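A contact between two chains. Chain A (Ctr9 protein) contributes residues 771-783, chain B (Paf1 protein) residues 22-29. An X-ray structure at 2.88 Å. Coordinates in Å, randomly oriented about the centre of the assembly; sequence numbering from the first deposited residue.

Chain A (771-783) QDAHVYVNMGHIY
Chain B, residues 22-29: RIRYSNAL

An extended peptide can be held against a helix when side chains about one turn apart on the helix hydrogen-bond to its backbone. The contact between Ctr9 and Paf1 is a compact example. In chain A, Gln A771, with positive phi (72/7), and Asp A772 (-74/157) lead into a regular helix that runs from Ala A773 through Tyr A783 and continues beyond it. Chain B forms no regular strand, yet most of its residues have extended backbone angles. It runs antiparallel to the helix: Ile B23 lies nearest His A781 (CA to CA 7.5 Å), Tyr B25 nearest Asn A778 (5.4 Å) and Ser B26 nearest His A774 (5.9 Å). Together the two stretches bury 464 Å².

Arg B22 (-47/140) stays exposed and out of reach. Ile B23 (-124/105) makes the first contact. Its CA-to-CB bond points sideways, but with chi1 t and chi2 p the side chain ends nearer the helix, placing Ile B23 CD1 3.1 Å from the centroid of the His A781 ring and only 7° off the ring normal. This is a CH-pi contact over the face of an imidazole whose rotamer is m, with chi2 at -9°.

Arg B24 (-140/147) turns its CA-to-CB bond away and contributes its backbone instead. Arg B24 O accepts a weak hydrogen bond from His A781 NE2, at 3.1 Å and an angle of 130°, and lies at the edge of the imidazole, near its plane.

Tyr B25 (-103/145; chi1 -61°, chi2 -99°) has the largest covered area of the contact, 84 Å². The edge of His A781 meets the face of its ring, with centroids 5.0 Å apart and planes at 86°, so one imidazole receives Ile B23 on a face and directs an edge at the tyrosine. Beyond the ring, Tyr B25 OH comes within 3.3 Å of His A781 CB and 3.4 Å of Ile A782 CD1; Ile A782 is m at both chi1 and chi2, and its CD1 also packs 3.9 Å from Tyr B25 CE1.

At Ser B26 (-134/143; chi1 t) the principle is clearest. Asn A778, with chi1 m and chi2 -9°, uses both ends of its amide on one residue's backbone: Ser B26 N donates to Asn A778 OD1 at 3.2 Å, and Asn A778 ND2 donates to Ser B26 O at 2.9 Å, both at 157°. The carboxamide thus pairs with the N and O of a single residue, as a neighbouring strand can.

Asn B27 (-129/49) breaks the extended run and points its CA-to-CB bond away. Ala B28 (-69/141) then crosses His A774, whose chi1 is p and chi2 79°, with its N over one face of the imidazole. His A774 NE2 lies 3.2 Å from Ala B28 O; within chain A, His A774 NE2 donates a weak hydrogen bond to Asp A772 OD2 (3.1 Å, 127°). Leu B29 (-93/151) turns its CA-to-CB bond away, and the contact ends.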

# COMPACT_ATOMS: atom_id res chain seq x y z
N GLN A 771 -12.62 -11.93 -31.56
CA GLN A 771 -12.69 -11.07 -32.77
C GLN A 771 -12.19 -11.70 -34.09
O GLN A 771 -12.09 -11.02 -35.10
CB GLN A 771 -11.92 -9.75 -32.58
CG GLN A 771 -12.20 -9.04 -31.28
CD GLN A 771 -13.66 -8.77 -31.11
OE1 GLN A 771 -14.32 -8.32 -32.05
NE2 GLN A 771 -14.20 -9.06 -29.92
N ASP A 772 -11.86 -12.99 -34.08
CA ASP A 772 -11.41 -13.68 -35.29
C ASP A 772 -12.63 -13.88 -36.15
O ASP A 772 -13.75 -13.86 -35.65
CB ASP A 772 -10.76 -15.02 -34.96
CG ASP A 772 -9.40 -14.87 -34.29
OD1 ASP A 772 -8.86 -13.74 -34.27
OD2 ASP A 772 -8.87 -15.88 -33.78
N ALA A 773 -12.42 -14.04 -37.45
CA ALA A 773 -13.52 -14.28 -38.38
C ALA A 773 -14.30 -15.52 -38.00
O ALA A 773 -15.51 -15.48 -37.91
CB ALA A 773 -13.00 -14.40 -39.80
N HIS A 774 -13.58 -16.60 -37.75
CA HIS A 774 -14.18 -17.90 -37.46
C HIS A 774 -15.17 -17.89 -36.29
O HIS A 774 -16.14 -18.64 -36.26
CB HIS A 774 -13.09 -18.97 -37.30
CG HIS A 774 -12.13 -18.72 -36.18
ND1 HIS A 774 -12.43 -18.97 -34.86
CD2 HIS A 774 -10.84 -18.29 -36.19
CE1 HIS A 774 -11.39 -18.69 -34.10
NE2 HIS A 774 -10.41 -18.28 -34.89
N VAL A 775 -14.92 -17.03 -35.31
CA VAL A 775 -15.87 -16.82 -34.22
C VAL A 775 -17.20 -16.37 -34.78
O VAL A 775 -18.22 -16.96 -34.50
CB VAL A 775 -15.34 -15.80 -33.17
CG1 VAL A 775 -16.46 -15.19 -32.35
CG2 VAL A 775 -14.35 -16.49 -32.23
N TYR A 776 -17.17 -15.35 -35.62
CA TYR A 776 -18.39 -14.80 -36.21
C TYR A 776 -19.08 -15.80 -37.15
O TYR A 776 -20.30 -15.85 -37.24
CB TYR A 776 -18.07 -13.50 -36.94
CG TYR A 776 -17.80 -12.34 -36.00
CD1 TYR A 776 -18.74 -11.32 -35.83
CD2 TYR A 776 -16.62 -12.26 -35.25
CE1 TYR A 776 -18.51 -10.25 -34.97
CE2 TYR A 776 -16.38 -11.20 -34.39
CZ TYR A 776 -17.31 -10.20 -34.25
OH TYR A 776 -17.07 -9.14 -33.40
N VAL A 777 -18.28 -16.61 -37.83
CA VAL A 777 -18.81 -17.63 -38.72
C VAL A 777 -19.60 -18.62 -37.87
O VAL A 777 -20.75 -18.90 -38.15
CB VAL A 777 -17.68 -18.33 -39.50
CG1 VAL A 777 -18.20 -19.49 -40.33
CG2 VAL A 777 -16.97 -17.33 -40.41
N ASN A 778 -18.95 -19.13 -36.84
CA ASN A 778 -19.55 -20.10 -35.92
C ASN A 778 -20.80 -19.56 -35.25
O ASN A 778 -21.74 -20.31 -34.96
CB ASN A 778 -18.55 -20.46 -34.83
CG ASN A 778 -17.31 -21.17 -35.37
OD1 ASN A 778 -17.24 -21.56 -36.54
ND2 ASN A 778 -16.34 -21.35 -34.49
N MET A 779 -20.79 -18.26 -34.97
CA MET A 779 -21.95 -17.57 -34.43
C MET A 779 -23.09 -17.56 -35.44
O MET A 779 -24.20 -18.00 -35.14
CB MET A 779 -21.59 -16.14 -34.05
CG MET A 779 -21.02 -16.01 -32.65
SD MET A 779 -21.39 -14.38 -32.00
CE MET A 779 -21.73 -14.78 -30.31
N GLY A 780 -22.81 -17.05 -36.63
CA GLY A 780 -23.76 -17.11 -37.75
C GLY A 780 -24.37 -18.50 -37.96
O GLY A 780 -25.54 -18.61 -38.27
N HIS A 781 -23.58 -19.55 -37.77
CA HIS A 781 -24.07 -20.93 -37.86
C HIS A 781 -25.12 -21.28 -36.81
O HIS A 781 -26.12 -21.92 -37.10
CB HIS A 781 -22.92 -21.92 -37.72
CG HIS A 781 -21.91 -21.83 -38.82
ND1 HIS A 781 -22.10 -21.07 -39.95
CD2 HIS A 781 -20.72 -22.45 -38.99
CE1 HIS A 781 -21.07 -21.21 -40.76
NE2 HIS A 781 -20.22 -22.05 -40.20
N ILE A 782 -24.85 -20.88 -35.57
CA ILE A 782 -25.81 -21.08 -34.49
C ILE A 782 -27.09 -20.28 -34.74
O ILE A 782 -28.17 -20.80 -34.64
CB ILE A 782 -25.20 -20.71 -33.11
CG1 ILE A 782 -23.98 -21.59 -32.80
CG2 ILE A 782 -26.22 -20.85 -31.99
CD1 ILE A 782 -24.23 -23.09 -32.82
N TYR A 783 -26.95 -19.01 -35.10
CA TYR A 783 -28.12 -18.15 -35.26
C TYR A 783 -28.96 -18.55 -36.46
O TYR A 783 -30.17 -18.33 -36.48
CB TYR A 783 -27.70 -16.71 -35.44
CG TYR A 783 -27.35 -16.02 -34.17
CD1 TYR A 783 -27.80 -14.74 -33.91
CD2 TYR A 783 -26.56 -16.62 -33.21
CE1 TYR A 783 -27.47 -14.08 -32.75
CE2 TYR A 783 -26.23 -15.96 -32.04
CZ TYR A 783 -26.68 -14.69 -31.82
OH TYR A 783 -26.35 -14.05 -30.65
N ARG B 22 -22.05 -25.97 -47.32
CA ARG B 22 -21.38 -26.83 -46.34
C ARG B 22 -21.28 -26.04 -45.06
O ARG B 22 -21.06 -24.82 -45.07
CB ARG B 22 -20.00 -27.27 -46.83
CG ARG B 22 -19.41 -28.48 -46.11
CD ARG B 22 -18.80 -29.48 -47.09
NE ARG B 22 -18.38 -30.73 -46.44
CZ ARG B 22 -17.28 -30.87 -45.69
NH1 ARG B 22 -16.46 -29.85 -45.47
NH2 ARG B 22 -17.00 -32.06 -45.16
N ILE B 23 -21.50 -26.74 -43.96
CA ILE B 23 -21.63 -26.10 -42.67
C ILE B 23 -20.61 -26.70 -41.69
O ILE B 23 -20.76 -27.85 -41.24
CB ILE B 23 -23.09 -26.16 -42.16
CG1 ILE B 23 -23.21 -25.44 -40.82
CG2 ILE B 23 -23.65 -27.59 -42.10
CD1 ILE B 23 -22.96 -23.96 -40.96
N ARG B 24 -19.54 -25.95 -41.42
CA ARG B 24 -18.53 -26.38 -40.45
C ARG B 24 -18.00 -25.28 -39.55
O ARG B 24 -17.93 -24.14 -39.97
CB ARG B 24 -17.40 -27.06 -41.17
CG ARG B 24 -17.95 -28.14 -42.07
CD ARG B 24 -17.29 -29.47 -41.84
NE ARG B 24 -18.23 -30.59 -42.02
CZ ARG B 24 -17.83 -31.85 -42.17
NH1 ARG B 24 -16.54 -32.13 -42.17
NH2 ARG B 24 -18.71 -32.83 -42.32
N TYR B 25 -17.66 -25.65 -38.31
CA TYR B 25 -17.17 -24.73 -37.27
C TYR B 25 -15.66 -24.86 -37.11
O TYR B 25 -15.10 -25.95 -37.23
CB TYR B 25 -17.81 -25.08 -35.94
CG TYR B 25 -19.31 -24.97 -35.91
CD1 TYR B 25 -19.92 -23.83 -35.39
CD2 TYR B 25 -20.12 -25.99 -36.39
CE1 TYR B 25 -21.30 -23.72 -35.35
CE2 TYR B 25 -21.50 -25.88 -36.36
CZ TYR B 25 -22.07 -24.74 -35.83
OH TYR B 25 -23.43 -24.59 -35.77
N SER B 26 -14.99 -23.75 -36.81
CA SER B 26 -13.53 -23.76 -36.74
C SER B 26 -13.04 -23.05 -35.51
O SER B 26 -13.60 -22.02 -35.12
CB SER B 26 -12.90 -23.07 -37.95
OG SER B 26 -11.54 -23.40 -38.05
N ASN B 27 -11.97 -23.58 -34.92
CA ASN B 27 -11.39 -22.98 -33.72
C ASN B 27 -9.86 -22.74 -33.86
O ASN B 27 -9.07 -23.09 -32.97
CB ASN B 27 -11.73 -23.87 -32.52
CG ASN B 27 -11.33 -23.24 -31.21
OD1 ASN B 27 -10.60 -23.84 -30.42
ND2 ASN B 27 -11.80 -22.01 -30.97
N ALA B 28 -9.46 -22.14 -34.97
CA ALA B 28 -8.04 -22.03 -35.31
C ALA B 28 -7.36 -21.09 -34.35
O ALA B 28 -7.91 -20.07 -33.99
CB ALA B 28 -7.86 -21.55 -36.73
N LEU B 29 -6.14 -21.44 -33.97
CA LEU B 29 -5.44 -20.73 -32.93
C LEU B 29 -4.56 -19.66 -33.54
O LEU B 29 -4.09 -19.81 -34.66
CB LEU B 29 -4.57 -21.71 -32.15
CG LEU B 29 -5.28 -22.99 -31.70
CD1 LEU B 29 -4.26 -24.02 -31.25
CD2 LEU B 29 -6.28 -22.73 -30.58